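Local atomic coordinates of lipase (Rhizopus chinensis, PDB entry 6A0W), a protein that probably hydrolyses the ester bonds of triacylglycerols as a fungal class 3 lipase, with a substrate affinity regulated by its N-terminal polypeptide segment. Residues 15-20 with 276-281; 51-56 with 68-73; 124-127 with 133-136. All blocks are in the same frame, centred on the assembly; numbering follows the deposited sequence.

In the fold
This lipase illustrates how an alpha/beta-hydrolase sheet can be surrounded by contacts that span very different lengths of chain. Interaction 1 joins the N-terminal region, before edge strand 33-35, to a loop 256 residues later, and so encloses the other two along the chain. Within that span, interaction 2 pairs residues 51-56, which include part of helix 38-53, with helix 68-73, and closes before interaction 3, the hairpin of strands 124-126 and 134-136, begins. The three lie about 29 to 31 Å apart between centres and none touch; interactions 2 and 3 are on opposite sides of the chain's centre. The N-terminal extension, a disulfide-linked pair of helices and a separate two-stranded sheet are thus fastened at independent points.

Interaction 1 (15-20 with 276-281); sequences NPPPIP and VPFTSI
The proline-rich N-terminal loop meets the loop after strand 258-262 where Pro17 settles over one face of the Phe278 ring. This is a CH-pi contact: Pro17 CD stands 3.9 Å from the centroid of the Phe278 ring and 14° off the ring normal, displaced slightly toward the rim. CD is next to the proline nitrogen, so its hydrogens are probably somewhat polarised, which suits an aromatic face. Pro17 CD reaches 3.8 Å to Phe278 CE2, while the neighbouring Pro17 CG comes within 3.9 Å of the same carbon; the two side chains cross at about a right angle. Pro16 adds a looser touch, its CB 4.5 Å from Phe278 CB.

Phe278 is presented by an inverse gamma turn of which it is the centre, closed by a weak bond from Thr279 N to Pro277 O at 3.0 Å; the peptide bond between Val276 and Pro277, just ahead of it, is cis. With CG anti to the carbonyl carbon and beside the backbone N (chi1 -58°), the ring projects from this turn to the proline. No hydrogen bond passes directly between 15-20 and 276-281. Instead the guanidinium group of Arg230 joins them, NH2 to Pro17 O and NH1 to Phe278 O. Thr9 OG1, on strand 8-9 earlier in the chain, hydrogen-bonds to Pro277 O and Thr279 O, tying that strand to the turn.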
loop_
_atom_site.group_PDB
_atom_site.type_symbol
_atom_site.label_atom_id
_atom_site.label_comp_id
_atom_site.label_asym_id
_atom_site.label_seq_id
_atom_site.Cartn_x
_atom_site.Cartn_y
_atom_site.Cartn_z
ATOM N N ASN A 15 22.171 17.095 -9.237
ATOM C CA ASN A 15 21.942 16.958 -10.693
ATOM C C ASN A 15 21.481 15.553 -11.121
ATOM O O ASN A 15 22.083 14.950 -12.016
ATOM C CB ASN A 15 23.196 17.315 -11.520
ATOM C CG ASN A 15 24.127 18.285 -10.817
ATOM O OD1 ASN A 15 23.695 19.302 -10.277
ATOM N ND2 ASN A 15 25.426 18.002 -10.877
ATOM N N PRO A 16 20.418 15.017 -10.484
ATOM C CA PRO A 16 19.746 13.947 -11.215
ATOM C C PRO A 16 19.084 14.566 -12.445
ATOM O O PRO A 16 18.540 15.674 -12.311
ATOM C CB PRO A 16 18.653 13.514 -10.238
ATOM C CG PRO A 16 18.318 14.742 -9.456
ATOM C CD PRO A 16 19.537 15.622 -9.460
ATOM N N PRO A 17 19.021 13.821 -13.569
ATOM C CA PRO A 17 18.119 14.269 -14.636
ATOM C C PRO A 17 16.756 14.650 -14.054
ATOM O O PRO A 17 16.187 13.882 -13.273
ATOM C CB PRO A 17 17.986 13.046 -15.573
ATOM C CG PRO A 17 18.947 12.019 -15.092
ATOM C CD PRO A 17 19.343 12.383 -13.682
ATOM N N PRO A 18 16.271 15.862 -14.373
ATOM C CA PRO A 18 14.900 16.198 -14.028
ATOM C C PRO A 18 13.973 15.047 -14.387
ATOM O O PRO A 18 14.271 14.260 -15.286
ATOM C CB PRO A 18 14.611 17.398 -14.925
ATOM C CG PRO A 18 15.942 18.022 -15.170
ATOM C CD PRO A 18 16.864 16.851 -15.294
ATOM N N ILE A 19 12.837 14.956 -13.719
ATOM C CA ILE A 19 11.863 13.919 -14.102
ATOM C C ILE A 19 11.308 14.203 -15.491
ATOM O O ILE A 19 10.737 15.258 -15.688
ATOM C CB ILE A 19 10.687 13.883 -13.112
ATOM C CG1 ILE A 19 11.178 13.442 -11.721
ATOM C CG2 ILE A 19 9.616 12.918 -13.580
ATOM C CD1 ILE A 19 10.111 13.593 -10.644
ATOM N N PRO A 20 11.387 13.236 -16.425
ATOM C CA PRO A 20 11.067 13.506 -17.831
ATOM C C PRO A 20 9.587 13.626 -18.074
ATOM O O PRO A 20 8.804 13.159 -17.259
ATOM C CB PRO A 20 11.618 12.286 -18.577
ATOM C CG PRO A 20 12.608 11.678 -17.630
ATOM C CD PRO A 20 11.996 11.906 -16.275
ATOM N N VAL A 276 14.229 5.399 -12.575
ATOM C CA VAL A 276 15.206 4.463 -12.049
ATOM C C VAL A 276 16.516 4.670 -12.809
ATOM O O VAL A 276 16.452 4.837 -13.996
ATOM C CB VAL A 276 14.663 3.043 -12.255
ATOM C CG1 VAL A 276 15.737 1.974 -12.189
ATOM C CG2 VAL A 276 13.570 2.741 -11.235
ATOM N N PRO A 277 17.673 4.783 -12.155
ATOM C CA PRO A 277 17.910 4.348 -10.758
ATOM C C PRO A 277 18.105 5.512 -9.800
ATOM O O PRO A 277 18.627 5.368 -8.687
ATOM C CB PRO A 277 19.202 3.530 -10.872
ATOM C CG PRO A 277 19.951 4.213 -11.994
ATOM C CD PRO A 277 18.876 4.610 -12.999
ATOM N N PHE A 278 17.614 6.665 -10.205
ATOM C CA PHE A 278 17.753 7.858 -9.409
ATOM C C PHE A 278 16.564 7.959 -8.477
ATOM O O PHE A 278 15.666 8.783 -8.672
ATOM C CB PHE A 278 17.872 9.096 -10.320
ATOM C CG PHE A 278 19.033 9.028 -11.276
ATOM C CD1 PHE A 278 20.326 9.226 -10.821
ATOM C CD2 PHE A 278 18.839 8.730 -12.607
ATOM C CE1 PHE A 278 21.400 9.167 -11.680
ATOM C CE2 PHE A 278 19.913 8.647 -13.468
ATOM C CZ PHE A 278 21.192 8.871 -13.006
ATOM N N THR A 279 16.615 7.166 -7.409
ATOM C CA THR A 279 15.528 7.052 -6.437
ATOM C C THR A 279 15.959 7.619 -5.092
ATOM O O THR A 279 17.078 8.101 -4.947
ATOM C CB THR A 279 15.175 5.562 -6.249
ATOM O OG1 THR A 279 16.386 4.827 -6.033
ATOM C CG2 THR A 279 14.497 5.016 -7.509
ATOM N N SER A 280 15.057 7.618 -4.112
ATOM C CA SER A 280 15.402 8.098 -2.783
ATOM C C SER A 280 14.463 7.492 -1.745
ATOM O O SER A 280 13.287 7.279 -2.016
ATOM C CB SER A 280 15.320 9.614 -2.721
ATOM O OG SER A 280 14.021 10.090 -2.439
ATOM N N ILE A 281 14.954 7.345 -0.523
ATOM C CA ILE A 281 14.100 6.947 0.596
ATOM C C ILE A 281 13.354 8.172 1.071
ATOM O O ILE A 281 12.214 8.089 1.544
ATOM C CB ILE A 281 14.916 6.229 1.724
ATOM C CG1 ILE A 281 13.991 5.668 2.784
ATOM C CG2 ILE A 281 15.900 7.162 2.383
ATOM C CD1 ILE A 281 13.429 4.338 2.328
#

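Interaction 2 (51-56 with 68-73); sequences AATAYC and KQCLKY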
loop_
_atom_site.group_PDB
_atom_site.type_symbol
_atom_site.label_atom_id
_atom_site.label_comp_id
_atom_site.label_asym_id
_atom_site.label_seq_id
_atom_site.Cartn_x
_atom_site.Cartn_y
_atom_site.Cartn_z
ATOM N N ALA A 51 -3.973 5.588 5.625
ATOM C CA ALA A 51 -2.776 4.829 5.795
ATOM C C ALA A 51 -1.776 5.487 6.714
ATOM O O ALA A 51 -1.116 4.800 7.531
ATOM C CB ALA A 51 -2.142 4.565 4.453
ATOM N N ALA A 52 -1.714 6.819 6.651
ATOM C CA ALA A 52 -0.778 7.557 7.502
ATOM C C ALA A 52 -1.081 7.451 8.968
ATOM O O ALA A 52 -0.174 7.600 9.797
ATOM C CB ALA A 52 -0.723 9.047 7.091
ATOM N N THR A 53 -2.354 7.284 9.313
ATOM C CA THR A 53 -2.747 7.240 10.710
ATOM C C THR A 53 -2.189 5.995 11.410
ATOM O O THR A 53 -2.100 5.961 12.627
ATOM C CB THR A 53 -4.272 7.225 10.891
ATOM O OG1 THR A 53 -4.829 6.048 10.286
ATOM C CG2 THR A 53 -4.890 8.483 10.283
ATOM N N ALA A 54 -1.755 4.999 10.651
ATOM C CA ALA A 54 -1.322 3.773 11.281
ATOM C C ALA A 54 -0.026 3.975 12.043
ATOM O O ALA A 54 0.345 3.135 12.874
ATOM C CB ALA A 54 -1.147 2.688 10.251
ATOM N N TYR A 55 0.711 5.030 11.685
ATOM C CA TYR A 55 1.979 5.312 12.345
ATOM C C TYR A 55 1.788 6.135 13.588
ATOM O O TYR A 55 2.769 6.452 14.254
ATOM C CB TYR A 55 2.938 6.006 11.398
ATOM C CG TYR A 55 3.345 5.194 10.216
ATOM C CD1 TYR A 55 4.420 4.309 10.295
ATOM C CD2 TYR A 55 2.716 5.339 8.991
ATOM C CE1 TYR A 55 4.813 3.535 9.218
ATOM C CE2 TYR A 55 3.169 4.624 7.872
ATOM C CZ TYR A 55 4.196 3.719 7.994
ATOM O OH TYR A 55 4.566 2.946 6.927
ATOM N N CYS A 56 0.560 6.559 13.867
ATOM C CA CYS A 56 0.277 7.273 15.091
ATOM C C CYS A 56 0.122 6.306 16.295
ATOM O O CYS A 56 -0.791 5.483 16.326
ATOM C CB CYS A 56 -1.000 8.102 14.916
ATOM S SG CYS A 56 -1.002 9.268 13.531
ATOM N N LYS A 68 -4.518 13.977 14.008
ATOM C CA LYS A 68 -4.784 15.001 13.021
ATOM C C LYS A 68 -5.330 14.449 11.713
ATOM O O LYS A 68 -6.396 14.880 11.257
ATOM C CB LYS A 68 -3.510 15.810 12.764
ATOM C CG LYS A 68 -3.703 17.016 11.837
ATOM C CD LYS A 68 -2.384 17.661 11.409
ATOM C CE LYS A 68 -1.562 18.168 12.587
ATOM N NZ LYS A 68 -0.980 19.510 12.303
ATOM N N GLN A 69 -4.621 13.517 11.073
ATOM C CA GLN A 69 -5.125 12.997 9.788
ATOM C C GLN A 69 -6.392 12.133 9.982
ATOM O O GLN A 69 -7.259 12.083 9.106
ATOM C CB GLN A 69 -4.052 12.236 8.990
ATOM C CG GLN A 69 -2.684 12.899 8.971
ATOM C CD GLN A 69 -2.642 14.169 8.123
ATOM O OE1 GLN A 69 -3.656 14.622 7.592
ATOM N NE2 GLN A 69 -1.433 14.636 7.851
ATOM N N CYS A 70 -6.541 11.577 11.179
ATOM C CA CYS A 70 -7.721 10.795 11.538
ATOM C C CYS A 70 -8.972 11.624 11.326
ATOM O O CYS A 70 -9.888 11.196 10.614
ATOM C CB CYS A 70 -7.666 10.358 13.006
ATOM S SG CYS A 70 -6.323 9.275 13.496
ATOM N N LEU A 71 -9.014 12.813 11.933
ATOM C CA LEU A 71 -10.256 13.599 11.955
ATOM C C LEU A 71 -10.450 14.377 10.671
ATOM O O LEU A 71 -11.557 14.558 10.209
ATOM C CB LEU A 71 -10.309 14.535 13.163
ATOM C CG LEU A 71 -10.274 13.885 14.555
ATOM C CD1 LEU A 71 -10.429 14.966 15.610
ATOM C CD2 LEU A 71 -11.331 12.815 14.735
ATOM N N LYS A 72 -9.357 14.692 10.010
ATOM C CA LYS A 72 -9.436 15.256 8.691
ATOM C C LYS A 72 -10.070 14.294 7.690
ATOM O O LYS A 72 -10.868 14.727 6.893
ATOM C CB LYS A 72 -8.039 15.580 8.206
ATOM C CG LYS A 72 -8.003 16.261 6.851
ATOM C CD LYS A 72 -6.638 16.862 6.616
ATOM C CE LYS A 72 -6.688 17.739 5.391
ATOM N NZ LYS A 72 -5.501 18.629 5.434
ATOM N N TYR A 73 -9.599 13.048 7.594
ATOM C CA TYR A 73 -10.066 12.176 6.502
ATOM C C TYR A 73 -11.251 11.262 6.890
ATOM O O TYR A 73 -12.050 10.887 6.050
ATOM C CB TYR A 73 -8.903 11.396 5.868
ATOM C CG TYR A 73 -7.881 12.295 5.192
ATOM C CD1 TYR A 73 -8.191 12.946 3.984
ATOM C CD2 TYR A 73 -6.633 12.568 5.787
ATOM C CE1 TYR A 73 -7.293 13.813 3.384
ATOM C CE2 TYR A 73 -5.733 13.450 5.193
ATOM C CZ TYR A 73 -6.079 14.082 4.008
ATOM O OH TYR A 73 -5.208 14.941 3.390
#
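Thr53 and Cys70 bring segment 51-56, which includes part of helix 38-53, against the short helix 68-73, their CA atoms being the nearest pair between the segments, 6.2 Å apart. The two helices, joined by a segment with neither helix nor strand, pack beside a Cys-X-X-Cys disulfide: Cys70 is bonded to Cys67, so the sulfur that faces Thr53 also ties the first turn of helix 68-73 to the residue just before it.

A single methyl group does most of the touching. Thr53 CG2 lies 3.6 Å from Cys70 SG and equally close, 3.6 Å, to Cys70 N, so it touches both the sulfur and the backbone nitrogen of Cys70. Cys70 SG is held beside its backbone N (chi1 -63°), which keeps it on this side of the helix, within 3.9 Å of Thr53 CB as well. Gln69 contributes its stem: its CB is 4.1 Å from Thr53 CG2, after which the chain bends and carries the amide off. No hydrogen bond crosses between the two segments; the contact is van der Waals.

The threonine is used in a divided way. Its methyl faces helix 68-73, whereas OG1 turns back to the carbonyl oxygen of Val50 in its own helix, a common way for a helical threonine to satisfy its hydroxyl. Trp65 packs against both Thr53 and Cys70, and Ile290 of strand 290-291 touches Ala52 and Gln69. From Thr53 the chain makes a type I beta turn to Cys56, whose disulfide links it to Cys295, near the C-terminus; the turn is closed by Cys56 N bonding to Thr53 O at 3.0 Å.

Interaction 3 (124-127 with 133-136); sequences FTDY and AKVH
Thr125 and Val135 form the hydrogen-bonded pair of a two-stranded antiparallel beta hairpin, separate from the large hydrolase sheet, that leads directly into helix 137-160. The backbone bonds come first. Thr125 N gives to Val135 O at 2.9 Å, nearly straight at 171°, and Val135 N returns the bond to Thr125 O at 3.1 Å. Nearer the loop, Tyr127 N bonds to Ala133 O at 2.9 Å, but from above the carbonyl plane.

Among side chains, charge joins the non-hydrogen-bonded pair Asp126 and Lys134, which run side by side. Lys134 NZ meets Asp126 OD1 at 3.3 Å on the syn side, 33° out of the carboxylate plane, a rather long salt bridge. Two further polar bonds lead out of the hairpin: His136, the N-cap of helix 137-160, bonds through ND1 to Phe139 N, and Tyr127 OH bonds to Gln187 NE2.

Apolar contacts complete the pairing. The aliphatic part of Lys134 crosses Phe124 at about a right angle, Lys134 CB coming 3.6 Å from Phe124 CD1, and the Phe124 ring stacks on Tyr243. Val135 and Thr125 turn to the same face and both touch Leu140 of helix 137-160. Tyr127 has CG anti to its N (chi1 -171°), which lays Tyr127 CD1 3.8 Å from Val135 CG1, while Tyr127 CB sits 3.9 Å from Ala133 CB.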
loop_
_atom_site.group_PDB
_atom_site.type_symbol
_atom_site.label_atom_id
_atom_site.label_comp_id
_atom_site.label_asym_id
_atom_site.label_seq_id
_atom_site.Cartn_x
_atom_site.Cartn_y
_atom_site.Cartn_z
ATOM N N PHE A 124 11.546 -15.956 -1.641
ATOM C CA PHE A 124 10.149 -16.295 -1.809
ATOM C C PHE A 124 9.727 -17.421 -0.900
ATOM O O PHE A 124 10.534 -18.256 -0.557
ATOM C CB PHE A 124 9.940 -16.785 -3.244
ATOM C CG PHE A 124 9.926 -15.691 -4.261
ATOM C CD1 PHE A 124 8.959 -14.700 -4.201
ATOM C CD2 PHE A 124 10.808 -15.703 -5.330
ATOM C CE1 PHE A 124 8.887 -13.734 -5.193
ATOM C CE2 PHE A 124 10.750 -14.730 -6.307
ATOM C CZ PHE A 124 9.774 -13.760 -6.244
ATOM N N THR A 125 8.458 -17.438 -0.534
ATOM C CA THR A 125 7.751 -18.610 -0.062
ATOM C C THR A 125 6.646 -18.856 -1.090
ATOM O O THR A 125 6.178 -17.905 -1.701
ATOM C CB THR A 125 7.002 -18.320 1.250
ATOM O OG1 THR A 125 7.903 -17.804 2.217
ATOM C CG2 THR A 125 6.353 -19.593 1.802
ATOM N N ASP A 126 6.167 -20.097 -1.208
ATOM C CA ASP A 126 5.018 -20.403 -2.040
ATOM C C ASP A 126 3.781 -19.715 -1.523
ATOM O O ASP A 126 3.542 -19.692 -0.324
ATOM C CB ASP A 126 4.743 -21.908 -2.106
ATOM C CG ASP A 126 5.742 -22.634 -2.980
ATOM O OD1 ASP A 126 6.621 -21.988 -3.599
ATOM O OD2 ASP A 126 5.641 -23.878 -3.060
ATOM N N TYR A 127 2.984 -19.187 -2.452
ATOM C CA TYR A 127 1.692 -18.651 -2.136
ATOM C C TYR A 127 0.646 -19.746 -2.269
ATOM O O TYR A 127 0.208 -20.123 -3.366
ATOM C CB TYR A 127 1.412 -17.440 -3.037
ATOM C CG TYR A 127 0.166 -16.652 -2.670
ATOM C CD1 TYR A 127 0.030 -16.007 -1.423
ATOM C CD2 TYR A 127 -0.874 -16.530 -3.568
ATOM C CE1 TYR A 127 -1.153 -15.338 -1.085
ATOM C CE2 TYR A 127 -2.029 -15.813 -3.259
ATOM C CZ TYR A 127 -2.166 -15.183 -2.041
ATOM O OH TYR A 127 -3.373 -14.512 -1.770
ATOM N N ALA A 133 2.491 -19.475 -7.737
ATOM C CA ALA A 133 2.593 -18.072 -7.274
ATOM C C ALA A 133 3.451 -18.046 -6.033
ATOM O O ALA A 133 3.425 -18.997 -5.263
ATOM C CB ALA A 133 1.219 -17.480 -6.968
ATOM N N LYS A 134 4.305 -17.034 -5.931
ATOM C CA LYS A 134 5.224 -16.896 -4.803
ATOM C C LYS A 134 5.189 -15.444 -4.318
ATOM O O LYS A 134 5.016 -14.520 -5.128
ATOM C CB LYS A 134 6.641 -17.252 -5.240
ATOM C CG LYS A 134 6.871 -18.699 -5.658
ATOM C CD LYS A 134 8.264 -18.806 -6.260
ATOM C CE LYS A 134 8.755 -20.229 -6.487
ATOM N NZ LYS A 134 7.665 -21.233 -6.618
ATOM N N VAL A 135 5.267 -15.274 -3.002
ATOM C CA VAL A 135 5.348 -13.966 -2.358
ATOM C C VAL A 135 6.526 -13.895 -1.395
ATOM O O VAL A 135 7.090 -14.918 -0.969
ATOM C CB VAL A 135 4.048 -13.631 -1.624
ATOM C CG1 VAL A 135 2.894 -13.761 -2.600
ATOM C CG2 VAL A 135 3.819 -14.569 -0.471
ATOM N N HIS A 136 7.009 -12.683 -1.209
ATOM C CA HIS A 136 8.129 -12.399 -0.318
ATOM C C HIS A 136 7.918 -13.086 1.020
ATOM O O HIS A 136 6.833 -12.981 1.593
ATOM C CB HIS A 136 8.170 -10.890 -0.103
ATOM C CG HIS A 136 9.261 -10.435 0.800
ATOM N ND1 HIS A 136 9.095 -10.333 2.165
ATOM C CD2 HIS A 136 10.501 -9.973 0.524
ATOM C CE1 HIS A 136 10.202 -9.830 2.687
ATOM N NE2 HIS A 136 11.052 -9.563 1.709
#